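PDB 2ZOP: CRISPR system Cmr subunit Cmr5 from Thermus thermophilus HB8, which is probably part of the Cmr ribonucleoprotein complex, which uses CRISPR RNA to target invading nucleic acids in adaptive immunity. Local coordinates for residues Arg25-Pro36 with Ala101-Ile112; Leu44-Asp52 with Leu75-Arg83. All coordinates share one frame; numbering follows the deposited sequence.

Interaction 1: residues Arg25-Pro36 with Ala101-Ile112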
# COMPACT_ATOMS: atom_id res chain seq x y z
N ARG A 25 14.84 23.97 -13.97
CA ARG A 25 15.49 23.13 -12.97
C ARG A 25 14.63 23.05 -11.71
O ARG A 25 14.69 22.07 -10.96
CB ARG A 25 16.89 23.67 -12.64
CG ARG A 25 16.91 25.01 -11.92
CD ARG A 25 18.34 25.50 -11.71
NE ARG A 25 18.37 26.80 -11.04
CZ ARG A 25 19.46 27.55 -10.91
NH1 ARG A 25 20.63 27.14 -11.40
NH2 ARG A 25 19.38 28.73 -10.29
N GLY A 26 13.82 24.08 -11.47
CA GLY A 26 12.95 24.08 -10.32
C GLY A 26 11.83 23.06 -10.46
O GLY A 26 11.40 22.44 -9.49
N GLU A 27 11.36 22.87 -11.69
CA GLU A 27 10.29 21.91 -11.95
C GLU A 27 10.87 20.50 -11.90
O GLU A 27 10.19 19.54 -11.50
CB GLU A 27 9.67 22.19 -13.32
CG GLU A 27 9.18 23.64 -13.46
CD GLU A 27 8.65 23.98 -14.84
OE1 GLU A 27 9.16 23.44 -15.85
OE2 GLU A 27 7.72 24.82 -14.93
N TYR A 28 12.13 20.39 -12.31
CA TYR A 28 12.85 19.13 -12.32
C TYR A 28 13.00 18.63 -10.88
O TYR A 28 12.82 17.44 -10.59
CB TYR A 28 14.24 19.32 -12.92
CG TYR A 28 15.02 18.04 -13.14
CD1 TYR A 28 14.88 17.32 -14.32
CD2 TYR A 28 15.91 17.58 -12.17
CE1 TYR A 28 15.63 16.16 -14.54
CE2 TYR A 28 16.66 16.42 -12.38
CZ TYR A 28 16.51 15.72 -13.56
OH TYR A 28 17.27 14.60 -13.76
N ARG A 29 13.36 19.55 -9.99
CA ARG A 29 13.53 19.25 -8.57
C ARG A 29 12.18 18.87 -7.96
O ARG A 29 12.10 17.92 -7.17
CB ARG A 29 14.12 20.46 -7.84
CG ARG A 29 13.97 20.41 -6.31
CD ARG A 29 14.74 21.54 -5.61
NE ARG A 29 14.61 21.48 -4.16
CZ ARG A 29 13.55 21.91 -3.49
NH1 ARG A 29 12.53 22.45 -4.15
NH2 ARG A 29 13.49 21.79 -2.17
N ASP A 30 11.13 19.60 -8.32
CA ASP A 30 9.80 19.31 -7.78
C ASP A 30 9.43 17.87 -8.07
O ASP A 30 8.96 17.14 -7.19
CB ASP A 30 8.73 20.23 -8.39
CG ASP A 30 8.85 21.66 -7.90
OD1 ASP A 30 9.33 21.85 -6.76
OD2 ASP A 30 8.44 22.58 -8.63
N MSE A 31 9.65 17.45 -9.32
CA MSE A 31 9.34 16.08 -9.71
C MSE A 31 10.24 15.06 -9.02
O MSE A 31 9.79 13.98 -8.65
CB MSE A 31 9.43 15.92 -11.23
CG MSE A 31 8.07 16.00 -11.88
SE MSE A 31 7.03 14.35 -11.83
CE MSE A 31 7.15 13.81 -9.99
N ALA A 32 11.51 15.41 -8.85
CA ALA A 32 12.47 14.53 -8.19
C ALA A 32 12.05 14.29 -6.74
O ALA A 32 12.15 13.17 -6.24
CB ALA A 32 13.88 15.15 -8.23
N LEU A 33 11.58 15.35 -6.08
CA LEU A 33 11.16 15.23 -4.68
C LEU A 33 9.84 14.49 -4.50
O LEU A 33 9.61 13.86 -3.48
CB LEU A 33 11.05 16.62 -4.03
CG LEU A 33 12.35 17.45 -3.95
CD1 LEU A 33 12.14 18.63 -3.02
CD2 LEU A 33 13.48 16.58 -3.44
N LYS A 34 8.98 14.56 -5.50
CA LYS A 34 7.68 13.91 -5.46
C LYS A 34 7.67 12.43 -5.86
O LYS A 34 6.90 11.64 -5.32
CB LYS A 34 6.69 14.69 -6.35
CG LYS A 34 5.32 14.03 -6.54
CD LYS A 34 4.53 13.97 -5.24
CE LYS A 34 4.04 15.35 -4.82
NZ LYS A 34 3.35 15.30 -3.50
N LEU A 35 8.54 12.05 -6.79
CA LEU A 35 8.55 10.68 -7.27
C LEU A 35 8.64 9.55 -6.24
O LEU A 35 7.84 8.60 -6.28
CB LEU A 35 9.63 10.48 -8.34
CG LEU A 35 9.57 9.12 -9.03
CD1 LEU A 35 8.17 8.89 -9.61
CD2 LEU A 35 10.64 9.06 -10.14
N PRO A 36 9.58 9.62 -5.29
CA PRO A 36 9.64 8.53 -4.32
C PRO A 36 8.29 8.32 -3.64
O PRO A 36 7.84 7.19 -3.45
CB PRO A 36 10.73 8.98 -3.35
CG PRO A 36 11.66 9.77 -4.25
CD PRO A 36 10.66 10.60 -5.04
N ALA A 101 15.33 6.76 -7.57
CA ALA A 101 14.54 7.97 -7.34
C ALA A 101 15.01 8.72 -6.09
O ALA A 101 15.16 9.95 -6.11
CB ALA A 101 13.07 7.60 -7.20
N GLU A 102 15.26 8.00 -5.00
CA GLU A 102 15.73 8.65 -3.78
C GLU A 102 17.04 9.41 -4.02
O GLU A 102 17.26 10.47 -3.44
CB GLU A 102 15.93 7.62 -2.66
CG GLU A 102 14.64 7.03 -2.13
CD GLU A 102 13.76 8.06 -1.43
OE1 GLU A 102 12.73 7.66 -0.84
OE2 GLU A 102 14.10 9.26 -1.48
N TRP A 103 17.91 8.87 -4.87
CA TRP A 103 19.17 9.55 -5.16
C TRP A 103 18.92 10.84 -5.93
O TRP A 103 19.53 11.87 -5.65
CB TRP A 103 20.13 8.63 -5.93
CG TRP A 103 20.73 7.57 -5.06
CD1 TRP A 103 20.62 6.23 -5.22
CD2 TRP A 103 21.48 7.77 -3.85
NE1 TRP A 103 21.26 5.57 -4.19
CE2 TRP A 103 21.79 6.49 -3.33
CE3 TRP A 103 21.92 8.91 -3.15
CZ2 TRP A 103 22.52 6.31 -2.15
CZ3 TRP A 103 22.64 8.73 -1.97
CH2 TRP A 103 22.94 7.44 -1.48
N PHE A 104 18.01 10.79 -6.90
CA PHE A 104 17.67 11.99 -7.67
C PHE A 104 17.16 13.03 -6.69
O PHE A 104 17.51 14.21 -6.77
CB PHE A 104 16.58 11.67 -8.70
CG PHE A 104 17.11 11.17 -10.01
CD1 PHE A 104 17.45 12.07 -11.02
CD2 PHE A 104 17.26 9.81 -10.24
CE1 PHE A 104 17.94 11.62 -12.24
CE2 PHE A 104 17.76 9.35 -11.46
CZ PHE A 104 18.10 10.26 -12.46
N LYS A 105 16.31 12.58 -5.77
CA LYS A 105 15.74 13.46 -4.76
C LYS A 105 16.82 14.11 -3.90
O LYS A 105 16.85 15.32 -3.71
CB LYS A 105 14.77 12.68 -3.87
CG LYS A 105 14.24 13.47 -2.68
CD LYS A 105 13.09 12.74 -2.00
CE LYS A 105 12.64 13.48 -0.75
NZ LYS A 105 13.70 13.42 0.31
N ARG A 106 17.71 13.28 -3.37
CA ARG A 106 18.80 13.76 -2.53
C ARG A 106 19.71 14.76 -3.24
O ARG A 106 20.03 15.81 -2.68
CB ARG A 106 19.62 12.57 -2.02
CG ARG A 106 18.86 11.74 -0.99
CD ARG A 106 19.47 10.36 -0.85
NE ARG A 106 18.63 9.48 -0.05
CZ ARG A 106 18.74 8.16 -0.03
NH1 ARG A 106 19.66 7.57 -0.78
NH2 ARG A 106 17.92 7.43 0.72
N PHE A 107 20.12 14.45 -4.46
CA PHE A 107 20.98 15.37 -5.19
C PHE A 107 20.24 16.62 -5.65
O PHE A 107 20.86 17.66 -5.83
CB PHE A 107 21.68 14.66 -6.35
CG PHE A 107 22.85 13.82 -5.91
CD1 PHE A 107 23.97 14.43 -5.35
CD2 PHE A 107 22.79 12.43 -5.96
CE1 PHE A 107 25.02 13.67 -4.85
CE2 PHE A 107 23.84 11.66 -5.46
CZ PHE A 107 24.96 12.28 -4.90
N ALA A 108 18.93 16.52 -5.85
CA ALA A 108 18.15 17.69 -6.25
C ALA A 108 18.09 18.66 -5.06
O ALA A 108 18.17 19.88 -5.24
CB ALA A 108 16.73 17.29 -6.67
N GLN A 109 17.96 18.11 -3.86
CA GLN A 109 17.90 18.91 -2.63
C GLN A 109 19.22 19.64 -2.37
O GLN A 109 19.23 20.75 -1.88
CB GLN A 109 17.60 18.02 -1.41
CG GLN A 109 16.16 17.58 -1.29
CD GLN A 109 15.27 18.66 -0.71
OE1 GLN A 109 15.13 19.74 -1.29
NE2 GLN A 109 14.64 18.38 0.43
N ALA A 110 20.32 18.98 -2.72
CA ALA A 110 21.64 19.56 -2.51
C ALA A 110 22.15 20.46 -3.63
O ALA A 110 22.93 21.38 -3.38
CB ALA A 110 22.65 18.44 -2.29
N LEU A 111 21.70 20.21 -4.86
CA LEU A 111 22.17 20.96 -6.02
C LEU A 111 21.23 21.98 -6.66
O LEU A 111 21.68 22.87 -7.37
CB LEU A 111 22.61 19.96 -7.10
CG LEU A 111 23.64 18.91 -6.67
CD1 LEU A 111 23.93 17.96 -7.82
CD2 LEU A 111 24.92 19.60 -6.20
N ILE A 112 19.93 21.84 -6.42
CA ILE A 112 18.96 22.77 -7.00
C ILE A 112 18.21 23.51 -5.90
O ILE A 112 17.45 22.91 -5.15
CB ILE A 112 17.96 22.00 -7.90
CG1 ILE A 112 18.72 21.26 -9.01
CG2 ILE A 112 16.94 22.95 -8.49
CD1 ILE A 112 17.86 20.42 -9.92
O HOH W 1 13.20 11.23 -7.66

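Interaction 2: residues Leu44-Asp52 with Leu75-Arg83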
# COMPACT_ATOMS: atom_id res chain seq x y z
N LEU A 44 4.49 1.56 -8.50
CA LEU A 44 5.39 1.85 -9.61
C LEU A 44 4.69 2.24 -10.91
O LEU A 44 4.92 3.32 -11.45
CB LEU A 44 6.31 0.65 -9.87
CG LEU A 44 7.28 0.84 -11.04
CD1 LEU A 44 8.19 2.04 -10.77
CD2 LEU A 44 8.12 -0.44 -11.23
N SER A 45 3.84 1.35 -11.40
CA SER A 45 3.13 1.61 -12.64
C SER A 45 2.41 2.96 -12.63
O SER A 45 2.52 3.74 -13.59
CB SER A 45 2.13 0.48 -12.89
OG SER A 45 1.22 0.82 -13.91
N GLN A 46 1.69 3.25 -11.55
CA GLN A 46 0.98 4.52 -11.44
C GLN A 46 1.92 5.71 -11.37
O GLN A 46 1.65 6.76 -11.95
CB GLN A 46 0.07 4.53 -10.21
CG GLN A 46 -1.21 3.72 -10.36
CD GLN A 46 -2.28 4.17 -9.38
OE1 GLN A 46 -2.94 5.19 -9.60
NE2 GLN A 46 -2.45 3.42 -8.30
N ALA A 47 3.01 5.56 -10.64
CA ALA A 47 3.97 6.65 -10.52
C ALA A 47 4.54 6.98 -11.91
O ALA A 47 4.63 8.14 -12.29
CB ALA A 47 5.09 6.27 -9.56
N LEU A 48 4.92 5.95 -12.65
CA LEU A 48 5.50 6.14 -13.98
C LEU A 48 4.52 6.76 -14.97
O LEU A 48 4.91 7.59 -15.80
CB LEU A 48 6.01 4.80 -14.53
CG LEU A 48 7.10 4.14 -13.68
CD1 LEU A 48 7.55 2.82 -14.32
CD2 LEU A 48 8.29 5.08 -13.56
N ALA A 49 3.26 6.38 -14.87
CA ALA A 49 2.24 6.91 -15.77
C ALA A 49 1.99 8.39 -15.49
O ALA A 49 1.66 9.15 -16.40
CB ALA A 49 0.93 6.11 -15.61
N PHE A 50 2.13 8.79 -14.23
CA PHE A 50 1.94 10.18 -13.84
C PHE A 50 3.07 11.00 -14.48
O PHE A 50 2.82 12.03 -15.09
CB PHE A 50 2.00 10.33 -12.31
CG PHE A 50 1.93 11.75 -11.84
CD1 PHE A 50 0.71 12.43 -11.81
CD2 PHE A 50 3.09 12.44 -11.49
CE1 PHE A 50 0.65 13.77 -11.42
CE2 PHE A 50 3.04 13.78 -11.10
CZ PHE A 50 1.81 14.44 -11.07
N VAL A 51 4.31 10.52 -14.35
CA VAL A 51 5.43 11.24 -14.94
C VAL A 51 5.29 11.36 -16.45
O VAL A 51 5.47 12.43 -17.01
CB VAL A 51 6.78 10.55 -14.64
CG1 VAL A 51 7.92 11.37 -15.26
CG2 VAL A 51 6.98 10.41 -13.14
N ASP A 52 4.94 10.26 -17.11
CA ASP A 52 4.79 10.27 -18.57
C ASP A 52 3.68 11.17 -19.08
O ASP A 52 3.72 11.61 -20.22
CB ASP A 52 4.54 8.85 -19.09
CG ASP A 52 4.16 8.84 -20.57
OD1 ASP A 52 4.96 9.35 -21.39
OD2 ASP A 52 3.08 8.32 -20.91
N LEU A 75 11.90 6.57 -20.41
CA LEU A 75 10.76 6.29 -19.55
C LEU A 75 9.82 5.25 -20.17
O LEU A 75 9.35 4.35 -19.47
CB LEU A 75 9.98 7.58 -19.25
CG LEU A 75 8.80 7.45 -18.28
CD1 LEU A 75 9.27 6.82 -16.96
CD2 LEU A 75 8.19 8.83 -18.01
N ARG A 76 9.54 5.38 -21.47
CA ARG A 76 8.65 4.44 -22.14
C ARG A 76 9.13 2.99 -22.04
O ARG A 76 8.33 2.08 -21.78
CB ARG A 76 8.47 4.78 -23.63
CG ARG A 76 7.44 5.86 -23.90
CD ARG A 76 7.15 5.98 -25.39
NE ARG A 76 6.15 7.01 -25.67
CZ ARG A 76 6.34 8.31 -25.48
NH1 ARG A 76 7.50 8.77 -25.02
NH2 ARG A 76 5.37 9.17 -25.75
N GLU A 77 10.42 2.75 -22.24
CA GLU A 77 10.88 1.37 -22.15
C GLU A 77 10.75 0.84 -20.71
O GLU A 77 10.32 -0.29 -20.50
CB GLU A 77 12.33 1.25 -22.62
CG GLU A 77 12.80 -0.20 -22.64
CD GLU A 77 14.21 -0.38 -23.13
OE1 GLU A 77 15.10 0.36 -22.70
OE2 GLU A 77 14.44 -1.29 -23.95
N LEU A 78 11.10 1.67 -19.73
CA LEU A 78 10.99 1.27 -18.33
C LEU A 78 9.51 0.97 -17.98
O LEU A 78 9.20 -0.03 -17.34
CB LEU A 78 11.53 2.39 -17.42
CG LEU A 78 11.23 2.30 -15.90
CD1 LEU A 78 11.90 1.07 -15.29
CD2 LEU A 78 11.71 3.58 -15.20
N ALA A 79 8.61 1.84 -18.43
CA ALA A 79 7.18 1.65 -18.15
C ALA A 79 6.66 0.33 -18.73
O ALA A 79 5.88 -0.37 -18.09
CB ALA A 79 6.37 2.83 -18.73
N GLU A 80 7.10 -0.01 -19.93
CA GLU A 80 6.67 -1.25 -20.56
C GLU A 80 7.21 -2.45 -19.78
O GLU A 80 6.51 -3.42 -19.54
CB GLU A 80 7.15 -1.31 -22.02
CG GLU A 80 6.66 -2.54 -22.79
CD GLU A 80 5.13 -2.70 -22.76
OE1 GLU A 80 4.41 -1.68 -22.78
OE2 GLU A 80 4.66 -3.86 -22.74
N ALA A 81 8.48 -2.36 -19.39
CA ALA A 81 9.12 -3.42 -18.63
C ALA A 81 8.35 -3.65 -17.33
O ALA A 81 8.23 -4.78 -16.86
CB ALA A 81 10.58 -3.05 -18.32
N ALA A 82 7.82 -2.57 -16.75
CA ALA A 82 7.06 -2.69 -15.50
C ALA A 82 5.72 -3.38 -15.74
O ALA A 82 5.27 -4.17 -14.92
CB ALA A 82 6.84 -1.29 -14.89
N ARG A 83 5.08 -3.07 -16.87
CA ARG A 83 3.79 -3.67 -17.20
C ARG A 83 3.89 -5.14 -17.54
O ARG A 83 2.97 -5.90 -17.28
CB ARG A 83 3.14 -2.96 -18.39
CG ARG A 83 2.91 -1.49 -18.22
CD ARG A 83 2.09 -0.94 -19.38
NE ARG A 83 2.21 0.51 -19.45
CZ ARG A 83 3.00 1.15 -20.31
NH1 ARG A 83 3.73 0.47 -21.18
NH2 ARG A 83 3.07 2.48 -20.28

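Interaction 1: residues Arg25-Pro36 with Ala101-Ile112
A32 and A108 meet methyl to methyl, CB to CB 3.9 Å apart, between helix 25-42 and the C-terminal part of helix 87-111, and A32 and K105 have the nearest CA atoms. Small residues suit this place: with A101 they let the axes of the two segments come within 7.9 Å. A water donates to the backbone O of both A32 and A101 and joins the two helices. On the buried flank Y28 sends its hydroxyl to the edge of the F104 ring, OH lying 3.4 Å from CE1, while its polar partner is D65. F104 itself packs against L62 and against helix 4-19, so this flank faces the inside of an all-alpha bundle in which the two helices pair at 138°, closer to antiparallel than parallel. Toward the C terminus, I112 has just left the helix; its CG2 lies 3.5 Å from the R25 backbone O and touches R29 CB, with CD1 near Y28 CD2.

The other flank is more open to solvent and is built from long polar side chains packed on L33 and P36. R29 has CG anti to its N and an extended chain that brings its guanidinium across the Q109 amide at a slant, the two planes turned 45° apart. There NH2 donates to Q109 OE1 at 2.8 Å, with an N-H...O angle of 145°. L33 lays CD1 over the centre of the guanidinium face, and its CD2 presses tightly on K105 CG at 3.3 Å. The E102 carboxylate rests against the P36 ring while OE1 forms a salt bridge with R40.

Interaction 2: residues Leu44-Asp52 with Leu75-Arg83
L48 enters the groove of the opposing helix as a knob into a hole made by L75, L78, A79 and A82. Its two methyls divide the work: CD1 lies 4.0 Å from L78 CG and equally close to the A79 CA, whereas CD2 reaches L75 CD1 at 3.9 Å. A branched leucine suits the knob because it can fill both halves of the hole, and the alanines suit the wall because their short side chains leave the backbone approachable. L75 answers from the other side. Its CG swings away from the backbone N to lie beside the carbonyl carbon (chi1 -176°), which places CD2 against V51 CG1, 3.8 Å away, and beside the backbone of D52. At the far end L44 CD2 meets the methyl of A82.

The next shell positions these residues. L44 packs on Y90, L93, T94 and V97 of helix 87-111, L78 rests on L66 and A67, and N64 holds the start of helix 75-84 by accepting a hydrogen bond from L75 N. The segments run at 155°, nearly antiparallel, and their axes stay 9.9 Å apart, a spacing that leucine side chains can span.

At the D52 end of the contact, OD1 lies over one face of the R76 guanidinium, 4.4 Å from NH2, and its salt bridge is with K60. Apolar packing therefore holds the two helices together, and R76 probably adds no more than a weak electrostatic attraction to D52.

Overall arrangement
From the N terminus, helix 4-19 leads into helix 25-42, whose first part supplies one side of interaction 1. Helix 44-52 follows directly and opens interaction 2, which closes when the chain has passed through helix 57-69 and returns as helix 75-84. Only then does helix 87-111 run back to complete interaction 1, so the shorter loop lies wholly within the longer one and the two do not cross. Their centres, 18 Å apart, fall on opposite sides of the chain's centre. Between them M31 and L35 of helix 25-42 pack on A47, F50 and V51 of helix 44-52, joining both pairs in one helical bundle.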